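Local coordinates for protein telomere length regulator taz1 (Schizosaccharomyces pombe, PDB 4ZMI) that binds double-stranded telomeric DNA and regulates telomere length and function, and is represented here by its helical domain, at residues I18-S30 and K96-I108. Numbering follows the deposited sequence.
Sequences IANMAEQKVMMVS and KPLKSIQFFTGLI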
ATOM      1  N   ILE A  18       5.823  -3.112 -17.862  1.00 94.24           N
ATOM      2  CA  ILE A  18       6.329  -3.022 -16.503  1.00 85.86           C
ATOM      3  C   ILE A  18       5.478  -3.895 -15.599  1.00 82.22           C
ATOM      4  O   ILE A  18       5.992  -4.575 -14.705  1.00 81.69           O
ATOM      5  CB  ILE A  18       6.303  -1.578 -15.990  1.00 85.10           C
ATOM      6  CG1 ILE A  18       7.273  -0.696 -16.797  1.00 79.08           C
ATOM      7  CG2 ILE A  18       6.576  -1.536 -14.477  1.00 71.50           C
ATOM      8  CD1 ILE A  18       8.701  -1.222 -16.821  1.00 82.41           C
ATOM      9  N   ALA A  19       4.171  -3.885 -15.850  1.00 76.61           N
ATOM     10  CA  ALA A  19       3.258  -4.761 -15.131  1.00 75.55           C
ATOM     11  C   ALA A  19       3.687  -6.225 -15.234  1.00 90.45           C
ATOM     12  O   ALA A  19       3.630  -6.962 -14.245  1.00 94.09           O
ATOM     13  CB  ALA A  19       1.834  -4.582 -15.626  1.00 72.19           C
ATOM     14  N   ASN A  20       4.124  -6.644 -16.420  1.00 91.50           N
ATOM     15  CA  ASN A  20       4.566  -8.026 -16.620  1.00 98.04           C
ATOM     16  C   ASN A  20       5.795  -8.401 -15.797  1.00105.17           C
ATOM     17  O   ASN A  20       5.789  -9.415 -15.096  1.00108.80           O
ATOM     18  CB  ASN A  20       4.824  -8.327 -18.100  1.00106.81           C
ATOM     19  CG  ASN A  20       3.559  -8.653 -18.854  1.00111.50           C
ATOM     20  OD1 ASN A  20       2.513  -8.901 -18.250  1.00109.06           O
ATOM     21  ND2 ASN A  20       3.643  -8.658 -20.184  1.00114.62           N
ATOM     22  N   MET A  21       6.847  -7.591 -15.885  1.00105.31           N
ATOM     23  CA  MET A  21       8.038  -7.816 -15.070  1.00107.29           C
ATOM     24  C   MET A  21       7.661  -7.766 -13.588  1.00111.35           C
ATOM     25  O   MET A  21       8.270  -8.435 -12.755  1.00114.23           O
ATOM     26  CB  MET A  21       9.115  -6.772 -15.375  1.00100.23           C
ATOM     27  CG  MET A  21       9.410  -6.583 -16.854  1.00103.58           C
ATOM     28  SD  MET A  21      10.146  -4.965 -17.174  1.00134.39           S
ATOM     29  CE  MET A  21      11.646  -5.061 -16.197  1.00108.38           C
ATOM     30  N   ALA A  22       6.642  -6.973 -13.271  1.00109.05           N
ATOM     31  CA  ALA A  22       6.169  -6.849 -11.904  1.00108.15           C
ATOM     32  C   ALA A  22       5.565  -8.158 -11.416  1.00113.07           C
ATOM     33  O   ALA A  22       5.879  -8.613 -10.318  1.00112.99           O
ATOM     34  CB  ALA A  22       5.158  -5.719 -11.787  1.00100.63           C
ATOM     35  N   GLU A  23       4.703  -8.766 -12.228  1.00116.72           N
ATOM     36  CA  GLU A  23       4.033  -9.996 -11.815  1.00121.94           C
ATOM     37  C   GLU A  23       4.983 -11.187 -11.827  1.00122.37           C
ATOM     38  O   GLU A  23       4.701 -12.225 -11.227  1.00119.07           O
ATOM     39  CB  GLU A  23       2.789 -10.269 -12.656  1.00127.21           C
ATOM     40  CG  GLU A  23       1.507 -10.240 -11.842  1.00132.42           C
ATOM     41  CD  GLU A  23       0.271 -10.192 -12.710  1.00142.32           C
ATOM     42  OE1 GLU A  23       0.422 -10.099 -13.948  1.00145.97           O
ATOM     43  OE2 GLU A  23      -0.848 -10.245 -12.157  1.00145.94           O
ATOM     44  N   GLN A  24       6.113 -11.021 -12.504  1.00123.82           N
ATOM     45  CA  GLN A  24       7.184 -11.999 -12.432  1.00126.17           C
ATOM     46  C   GLN A  24       7.695 -12.053 -11.004  1.00117.45           C
ATOM     47  O   GLN A  24       7.694 -13.109 -10.376  1.00122.16           O
ATOM     48  CB  GLN A  24       8.319 -11.619 -13.382  1.00134.77           C
ATOM     49  CG  GLN A  24       9.610 -12.392 -13.158  1.00143.43           C
ATOM     50  CD  GLN A  24      10.137 -13.014 -14.435  1.00153.94           C
ATOM     51  OE1 GLN A  24       9.369 -13.338 -15.338  1.00160.78           O
ATOM     52  NE2 GLN A  24      11.454 -13.182 -14.519  1.00156.25           N
ATOM     53  N   LYS A  25       8.103 -10.901 -10.483  1.00106.26           N
ATOM     54  CA  LYS A  25       8.731 -10.839  -9.167  1.00 99.44           C
ATOM     55  C   LYS A  25       7.765 -11.115  -8.031  1.00 91.59           C
ATOM     56  O   LYS A  25       8.175 -11.555  -6.961  1.00 93.83           O
ATOM     57  CB  LYS A  25       9.405  -9.490  -8.971  1.00 97.24           C
ATOM     58  CG  LYS A  25      10.141  -9.063 -10.201  1.00 98.92           C
ATOM     59  CD  LYS A  25      11.205  -8.057  -9.894  1.00102.45           C
ATOM     60  CE  LYS A  25      12.051  -7.846 -11.123  1.00108.30           C
ATOM     61  NZ  LYS A  25      13.199  -6.964 -10.815  1.00115.77           N
ATOM     62  N   VAL A  26       6.484 -10.856  -8.261  1.00 86.12           N
ATOM     63  CA  VAL A  26       5.479 -11.170  -7.262  1.00 86.49           C
ATOM     64  C   VAL A  26       5.411 -12.682  -7.091  1.00 90.41           C
ATOM     65  O   VAL A  26       5.530 -13.186  -5.973  1.00 95.25           O
ATOM     66  CB  VAL A  26       4.091 -10.590  -7.614  1.00 81.63           C
ATOM     67  CG1 VAL A  26       3.037 -11.097  -6.652  1.00 75.89           C
ATOM     68  CG2 VAL A  26       4.133  -9.090  -7.558  1.00 82.03           C
ATOM     69  N   MET A  27       5.247 -13.399  -8.203  1.00 94.22           N
ATOM     70  CA  MET A  27       5.158 -14.865  -8.182  1.00 94.65           C
ATOM     71  C   MET A  27       6.398 -15.504  -7.567  1.00 97.51           C
ATOM     72  O   MET A  27       6.294 -16.501  -6.852  1.00103.42           O
ATOM     73  CB  MET A  27       4.922 -15.425  -9.588  1.00 95.60           C
ATOM     74  CG  MET A  27       3.586 -15.034 -10.204  1.00 95.96           C
ATOM     75  SD  MET A  27       2.172 -15.521  -9.188  1.00149.69           S
ATOM     76  CE  MET A  27       1.241 -13.985  -9.123  1.00131.26           C
ATOM     77  N   MET A  28       7.564 -14.927  -7.845  1.00 93.21           N
ATOM     78  CA  MET A  28       8.801 -15.368  -7.213  1.00 91.81           C
ATOM     79  C   MET A  28       8.731 -15.185  -5.712  1.00 93.85           C
ATOM     80  O   MET A  28       8.817 -16.152  -4.962  1.00 98.56           O
ATOM     81  CB  MET A  28       9.999 -14.596  -7.756  1.00 89.91           C
ATOM     82  CG  MET A  28      11.140 -14.488  -6.756  1.00 86.22           C
ATOM     83  SD  MET A  28      12.632 -13.795  -7.468  1.00136.51           S
ATOM     84  CE  MET A  28      12.031 -12.233  -8.102  1.00134.45           C
ATOM     85  N   VAL A  29       8.558 -13.937  -5.279  1.00 91.74           N
ATOM     86  CA  VAL A  29       8.541 -13.615  -3.861  1.00 85.29           C
ATOM     87  C   VAL A  29       7.472 -14.423  -3.144  1.00 84.09           C
ATOM     88  O   VAL A  29       7.697 -14.896  -2.036  1.00 92.64           O
ATOM     89  CB  VAL A  29       8.323 -12.098  -3.625  1.00 71.58           C
ATOM     90  CG1 VAL A  29       8.059 -11.806  -2.156  1.00 62.19           C
ATOM     91  CG2 VAL A  29       9.527 -11.327  -4.086  1.00 65.51           C
ATOM     92  N   SER A  30       6.316 -14.598  -3.783  1.00 83.68           N
ATOM     93  CA  SER A  30       5.213 -15.347  -3.176  1.00 87.22           C
ATOM     94  C   SER A  30       5.496 -16.840  -3.108  1.00 97.52           C
ATOM     95  O   SER A  30       5.080 -17.508  -2.161  1.00100.06           O
ATOM     96  CB  SER A  30       3.903 -15.130  -3.934  1.00 89.58           C
ATOM     97  OG  SER A  30       3.312 -13.892  -3.600  1.00 97.23           O
ATOM     98  N   LYS A  96      -6.342  -3.020 -14.840  1.00 92.27           N
ATOM     99  CA  LYS A  96      -5.750  -4.342 -14.621  1.00 90.93           C
ATOM    100  C   LYS A  96      -4.230  -4.301 -14.395  1.00 88.10           C
ATOM    101  O   LYS A  96      -3.751  -4.799 -13.386  1.00 94.54           O
ATOM    102  CB  LYS A  96      -6.115  -5.339 -15.745  1.00101.79           C
ATOM    103  CG  LYS A  96      -7.439  -5.067 -16.492  1.00112.17           C
ATOM    104  CD  LYS A  96      -7.281  -4.027 -17.627  1.00106.20           C
ATOM    105  CE  LYS A  96      -8.529  -3.930 -18.508  1.00104.83           C
ATOM    106  NZ  LYS A  96      -8.566  -4.959 -19.591  1.00105.19           N
ATOM    107  N   PRO A  97      -3.457  -3.710 -15.321  1.00 86.56           N
ATOM    108  CA  PRO A  97      -2.016  -3.719 -15.035  1.00 84.11           C
ATOM    109  C   PRO A  97      -1.612  -2.763 -13.915  1.00 83.05           C
ATOM    110  O   PRO A  97      -0.553  -2.963 -13.332  1.00 87.81           O
ATOM    111  CB  PRO A  97      -1.398  -3.256 -16.357  1.00 82.61           C
ATOM    112  CG  PRO A  97      -2.436  -2.411 -16.956  1.00 79.52           C
ATOM    113  CD  PRO A  97      -3.729  -3.110 -16.636  1.00 84.73           C
ATOM    114  N   LEU A  98      -2.416  -1.740 -13.631  1.00 73.57           N
ATOM    115  CA  LEU A  98      -2.095  -0.846 -12.525  1.00 62.86           C
ATOM    116  C   LEU A  98      -2.138  -1.633 -11.218  1.00 64.92           C
ATOM    117  O   LEU A  98      -1.250  -1.503 -10.387  1.00 65.16           O
ATOM    118  CB  LEU A  98      -3.035   0.360 -12.481  1.00 55.98           C
ATOM    119  CG  LEU A  98      -2.685   1.472 -13.499  1.00 64.88           C
ATOM    120  CD1 LEU A  98      -3.802   2.478 -13.623  1.00 55.21           C
ATOM    121  CD2 LEU A  98      -1.375   2.189 -13.147  1.00 66.95           C
ATOM    122  N   LYS A  99      -3.157  -2.470 -11.060  1.00 67.39           N
ATOM    123  CA  LYS A  99      -3.289  -3.307  -9.862  1.00 66.98           C
ATOM    124  C   LYS A  99      -2.068  -4.188  -9.677  1.00 73.78           C
ATOM    125  O   LYS A  99      -1.631  -4.409  -8.552  1.00 77.20           O
ATOM    126  CB  LYS A  99      -4.515  -4.192  -9.952  1.00 67.55           C
ATOM    127  CG  LYS A  99      -5.801  -3.438 -10.153  1.00 82.85           C
ATOM    128  CD  LYS A  99      -6.462  -3.089  -8.839  1.00 89.63           C
ATOM    129  CE  LYS A  99      -7.813  -2.452  -9.114  1.00 97.69           C
ATOM    130  NZ  LYS A  99      -8.536  -2.111  -7.870  1.00 96.40           N
ATOM    131  N   SER A 100      -1.509  -4.678 -10.779  1.00 71.52           N
ATOM    132  CA  SER A 100      -0.314  -5.503 -10.706  1.00 76.04           C
ATOM    133  C   SER A 100       0.878  -4.714 -10.177  1.00 73.10           C
ATOM    134  O   SER A 100       1.577  -5.179  -9.282  1.00 74.43           O
ATOM    135  CB  SER A 100       0.023  -6.120 -12.067  1.00 83.22           C
ATOM    136  OG  SER A 100      -0.971  -7.048 -12.471  1.00 93.68           O
ATOM    137  N   ILE A 101       1.111  -3.528 -10.728  1.00 63.87           N
ATOM    138  CA  ILE A 101       2.230  -2.691 -10.288  1.00 66.02           C
ATOM    139  C   ILE A 101       2.112  -2.369  -8.786  1.00 64.57           C
ATOM    140  O   ILE A 101       3.086  -2.445  -8.027  1.00 67.88           O
ATOM    141  CB  ILE A 101       2.286  -1.369 -11.096  1.00 67.06           C
ATOM    142  CG1 ILE A 101       2.463  -1.660 -12.585  1.00 78.43           C
ATOM    143  CG2 ILE A 101       3.413  -0.481 -10.606  1.00 59.57           C
ATOM    144  CD1 ILE A 101       1.666  -0.734 -13.471  1.00 85.72           C
ATOM    145  N   GLN A 102       0.910  -2.020  -8.358  1.00 57.86           N
ATOM    146  CA  GLN A 102       0.688  -1.687  -6.960  1.00 66.92           C
ATOM    147  C   GLN A 102       0.969  -2.901  -6.042  1.00 65.85           C
ATOM    148  O   GLN A 102       1.569  -2.757  -4.973  1.00 62.39           O
ATOM    149  CB  GLN A 102      -0.735  -1.165  -6.791  1.00 66.44           C
ATOM    150  CG  GLN A 102      -1.131  -0.814  -5.382  1.00 68.18           C
ATOM    151  CD  GLN A 102      -2.616  -0.569  -5.261  1.00 70.92           C
ATOM    152  OE1 GLN A 102      -3.413  -1.496  -5.383  1.00 76.35           O
ATOM    153  NE2 GLN A 102      -3.000   0.686  -5.041  1.00 72.28           N
ATOM    154  N   PHE A 103       0.545  -4.085  -6.485  1.00 66.51           N
ATOM    155  CA  PHE A 103       0.799  -5.354  -5.782  1.00 67.15           C
ATOM    156  C   PHE A 103       2.280  -5.475  -5.482  1.00 66.89           C
ATOM    157  O   PHE A 103       2.686  -5.672  -4.331  1.00 67.43           O
ATOM    158  CB  PHE A 103       0.381  -6.533  -6.664  1.00 68.72           C
ATOM    159  CG  PHE A 103      -0.003  -7.768  -5.907  1.00 72.76           C
ATOM    160  CD1 PHE A 103      -1.298  -8.256  -5.979  1.00 77.00           C
ATOM    161  CD2 PHE A 103       0.928  -8.449  -5.139  1.00 76.05           C
ATOM    162  CE1 PHE A 103      -1.664  -9.393  -5.284  1.00 85.97           C
ATOM    163  CE2 PHE A 103       0.567  -9.587  -4.440  1.00 80.60           C
ATOM    164  CZ  PHE A 103      -0.733 -10.059  -4.512  1.00 83.23           C
ATOM    165  N   PHE A 104       3.085  -5.338  -6.532  1.00 67.41           N
ATOM    166  CA  PHE A 104       4.535  -5.391  -6.392  1.00 70.55           C
ATOM    167  C   PHE A 104       5.025  -4.390  -5.363  1.00 67.93           C
ATOM    168  O   PHE A 104       5.845  -4.724  -4.518  1.00 65.99           O
ATOM    169  CB  PHE A 104       5.246  -5.145  -7.727  1.00 71.07           C
ATOM    170  CG  PHE A 104       6.732  -4.966  -7.586  1.00 65.13           C
ATOM    171  CD1 PHE A 104       7.562  -6.064  -7.473  1.00 66.11           C
ATOM    172  CD2 PHE A 104       7.289  -3.708  -7.522  1.00 54.89           C
ATOM    173  CE1 PHE A 104       8.922  -5.908  -7.326  1.00 68.09           C
ATOM    174  CE2 PHE A 104       8.644  -3.546  -7.364  1.00 62.85           C
ATOM    175  CZ  PHE A 104       9.462  -4.641  -7.274  1.00 68.55           C
ATOM    176  N   THR A 105       4.521  -3.162  -5.440  1.00 62.44           N
ATOM    177  CA  THR A 105       4.979  -2.124  -4.529  1.00 55.86           C
ATOM    178  C   THR A 105       4.543  -2.447  -3.100  1.00 55.76           C
ATOM    179  O   THR A 105       5.252  -2.140  -2.149  1.00 56.39           O
ATOM    180  CB  THR A 105       4.528  -0.720  -4.966  1.00 57.62           C
ATOM    181  OG1 THR A 105       3.099  -0.658  -5.038  1.00 56.85           O
ATOM    182  CG2 THR A 105       5.112  -0.399  -6.337  1.00 58.43           C
ATOM    183  N   GLY A 106       3.383  -3.078  -2.955  1.00 48.56           N
ATOM    184  CA  GLY A 106       2.955  -3.576  -1.662  1.00 55.98           C
ATOM    185  C   GLY A 106       3.848  -4.693  -1.114  1.00 60.74           C
ATOM    186  O   GLY A 106       4.393  -4.552  -0.022  1.00 48.59           O
ATOM    187  N   LEU A 107       4.008  -5.775  -1.888  1.00 64.92           N
ATOM    188  CA  LEU A 107       4.741  -6.986  -1.474  1.00 61.02           C
ATOM    189  C   LEU A 107       6.151  -6.706  -0.968  1.00 62.91           C
ATOM    190  O   LEU A 107       6.525  -7.174   0.090  1.00 67.23           O
ATOM    191  CB  LEU A 107       4.866  -7.950  -2.646  1.00 61.74           C
ATOM    192  CG  LEU A 107       4.313  -9.373  -2.667  1.00 65.37           C
ATOM    193  CD1 LEU A 107       5.155 -10.198  -3.668  1.00 61.72           C
ATOM    194  CD2 LEU A 107       4.264 -10.022  -1.297  1.00 66.20           C
ATOM    195  N   ILE A 108       6.937  -5.948  -1.725  1.00 66.64           N
ATOM    196  CA  ILE A 108       8.336  -5.708  -1.357  1.00 64.94           C
ATOM    197  C   ILE A 108       8.477  -4.788  -0.152  1.00 63.32           C
ATOM    198  O   ILE A 108       9.562  -4.681   0.428  1.00 62.49           O
ATOM    199  CB  ILE A 108       9.157  -5.074  -2.511  1.00 64.77           C
ATOM    200  CG1 ILE A 108       8.735  -3.628  -2.769  1.00 57.70           C
ATOM    201  CG2 ILE A 108       9.036  -5.872  -3.792  1.00 69.25           C
ATOM    202  CD1 ILE A 108       9.540  -2.974  -3.853  1.00 64.51           C
TER
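Two helices of the helical domain of Taz1, assigned by sequence to the TRF family, 5-35 and 95-107, pack side by side where A19, A22, V26 and V29 meet P97, S100, F104 and L107. The segments run in broadly the same direction, crossing at 43° with their axes 8.5 Å apart at closest approach. The backbones come near at the A19 end, where the CA atoms of A19 and I101 are 5.4 Å apart; A19 CB lies 3.6 Å from P97 CB, and the CA of A19 also meets CG1 of I101. One turn on, A22 CB sits against F104 CB. Farther along, V26 CG1 lies against both the F103 ring and L107 CD1. With CG1 anti to the backbone N (chi1 172°), that methyl comes obliquely to the F103 ring, 3.6 Å from CE2, while CG2 rests on the backbone of F104 at 3.9 Å from its CA. The V26 and F103 side chains cross at about a right angle, and the phenyl continues onto L225 and L226 of helix 214-229. On the other flank, the F104 ring meets the aliphatic part of K25, whose CB is 4.0 Å from CE1; one ring face carries CG2 of I108, and F61 of helix 52-68 packs edge-to-face with the ring. The K25 chain, extended beyond CG, carries NZ to a salt bridge with OD1 of D57, while its CB and CD lie against CE1 of the F104 ring. The sole hydrogen bond between the segments is weak, from S100 OG to E23 OE2 (3.2 Å); the same carboxylate oxygen has its stronger partner in K229, with which it forms a salt bridge. Beyond V26, L107 and V29 reach toward each other tip to tip, bringing CD1 of L107 to 3.6 Å from V29 CG1.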